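Local structure of odorant binding protein (AGAP010409-PA) (Anopheles gambiae, 3L4A) at residues A[33-36]-A[37-40]. The protein probably binds small odorant molecules, as a secreted, all-helical member of the PBP/GOBP family of insect odorant-binding proteins. Sequence-based numbering, arbitrary orientation.
Sequences PDDP and VTHC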
loop_
_atom_site.group_PDB
_atom_site.type_symbol
_atom_site.label_atom_id
_atom_site.label_comp_id
_atom_site.label_asym_id
_atom_site.label_seq_id
_atom_site.Cartn_x
_atom_site.Cartn_y
_atom_site.Cartn_z
ATOM N N PRO A 33 -8.545 7.833 1.735
ATOM C CA PRO A 33 -9.059 8.781 0.742
ATOM C C PRO A 33 -7.989 9.273 -0.227
ATOM O O PRO A 33 -6.796 9.208 0.082
ATOM C CB PRO A 33 -9.552 9.956 1.598
ATOM C CG PRO A 33 -9.709 9.401 2.967
ATOM C CD PRO A 33 -8.648 8.358 3.105
ATOM N N ASP A 34 -8.421 9.760 -1.387
ATOM C CA ASP A 34 -7.517 10.190 -2.440
ATOM C C ASP A 34 -7.147 11.661 -2.255
ATOM O O ASP A 34 -7.613 12.535 -2.988
ATOM C CB ASP A 34 -8.163 9.943 -3.810
ATOM C CG ASP A 34 -7.191 10.115 -4.959
ATOM O OD1 ASP A 34 -6.119 10.717 -4.760
ATOM O OD2 ASP A 34 -7.513 9.659 -6.078
ATOM N N ASP A 35 -6.306 11.922 -1.260
ATOM C CA ASP A 35 -5.850 13.274 -0.949
ATOM C C ASP A 35 -4.339 13.251 -0.698
ATOM O O ASP A 35 -3.790 12.207 -0.375
ATOM C CB ASP A 35 -6.607 13.808 0.272
ATOM C CG ASP A 35 -6.177 13.148 1.568
ATOM O OD1 ASP A 35 -6.889 12.242 2.043
ATOM O OD2 ASP A 35 -5.133 13.549 2.115
ATOM N N PRO A 36 -3.660 14.396 -0.846
ATOM C CA PRO A 36 -2.192 14.417 -0.775
ATOM C C PRO A 36 -1.604 13.913 0.544
ATOM O O PRO A 36 -0.555 13.274 0.531
ATOM C CB PRO A 36 -1.853 15.897 -0.973
ATOM C CG PRO A 36 -3.004 16.442 -1.745
ATOM C CD PRO A 36 -4.209 15.702 -1.252
ATOM N N VAL A 37 -2.255 14.208 1.664
ATOM C CA VAL A 37 -1.771 13.738 2.958
ATOM C C VAL A 37 -1.848 12.223 3.015
ATOM O O VAL A 37 -0.868 11.546 3.345
ATOM C CB VAL A 37 -2.581 14.343 4.119
ATOM C CG1 VAL A 37 -2.121 13.762 5.452
ATOM C CG2 VAL A 37 -2.424 15.854 4.121
ATOM N N THR A 38 -3.014 11.687 2.679
ATOM C CA THR A 38 -3.197 10.239 2.657
ATOM C C THR A 38 -2.246 9.555 1.670
ATOM O O THR A 38 -1.779 8.445 1.932
ATOM C CB THR A 38 -4.650 9.862 2.351
ATOM O OG1 THR A 38 -5.491 10.398 3.382
ATOM C CG2 THR A 38 -4.819 8.356 2.333
ATOM N N HIS A 39 -1.962 10.197 0.544
ATOM C CA HIS A 39 -0.994 9.615 -0.386
ATOM C C HIS A 39 0.314 9.346 0.337
ATOM O O HIS A 39 0.879 8.254 0.253
ATOM C CB HIS A 39 -0.706 10.537 -1.569
ATOM C CG HIS A 39 -1.877 10.762 -2.470
ATOM N ND1 HIS A 39 -1.875 11.737 -3.444
ATOM C CD2 HIS A 39 -3.086 10.157 -2.543
ATOM C CE1 HIS A 39 -3.030 11.716 -4.087
ATOM N NE2 HIS A 39 -3.784 10.768 -3.560
ATOM N N CYS A 40 0.815 10.356 1.035
ATOM C CA CYS A 40 2.072 10.212 1.749
ATOM C C CYS A 40 1.965 9.258 2.931
ATOM O O CYS A 40 2.914 8.538 3.236
ATOM C CB CYS A 40 2.616 11.574 2.190
ATOM S SG CYS A 40 3.189 12.611 0.821
#
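Asp35 grips Thr38 with both carboxylate oxygens and so N-caps helix 36-48. OD2 takes the backbone N-H of Thr38 in an almost straight bond (Thr38 N to Asp35 OD2 2.9 Å), met from above the carboxylate plane, while OD1 accepts from the hydroxyl on its syn side (Thr38 OG1 to Asp35 OD1 2.7 Å). With chi1 at 72°, CG of Asp35 sits between its own N and carbonyl carbon, which turns the carboxylate back toward the N-H groups at the start of the helix. Aspartate suits the N-cap because its short side chain places an acceptor close to a first-turn amide that has no preceding helix carbonyl to pair with. Proline suits the next position, since the first residue of a helix needs no N-H donor.

Ordinary helix bonds take over behind the cap: His39 N donates to Asp35 O at 2.9 Å, and Cys40 N to Pro36 O at 3.3 Å.

A second carboxylate holds His39. NE2 donates to Asp34 OD1 at 2.6 Å; the oxygen lies in the imidazole plane, and NE2 meets it on the anti side, somewhat out of the carboxylate plane, with carboxylate and ring turned 54° apart. With chi1 at -66°, CG of His39 lies beside its own backbone N, which brings the ring under Asp35 O, 3.0 Å above the ring plane and offset toward the rim. The ring of Tyr101 on helix 96-105 also meets this histidine.

Pro33 makes close van der Waals contacts with Thr38: the methyl CG2 of Thr38 lies 3.1 Å from Pro33 O, and CD of Pro33 comes near OG1, which also hydrogen-bonds Tyr27 OH on helix 21-28. Cys40, disulfide-bonded to Cys97, ties this turn to helix 96-105.

Two acids at a helix N-terminus should interact favourably with the helix dipole. The bond to Asp34 fixes the rotation of the imidazole, and the nearby carboxylate would probably favour its protonated form.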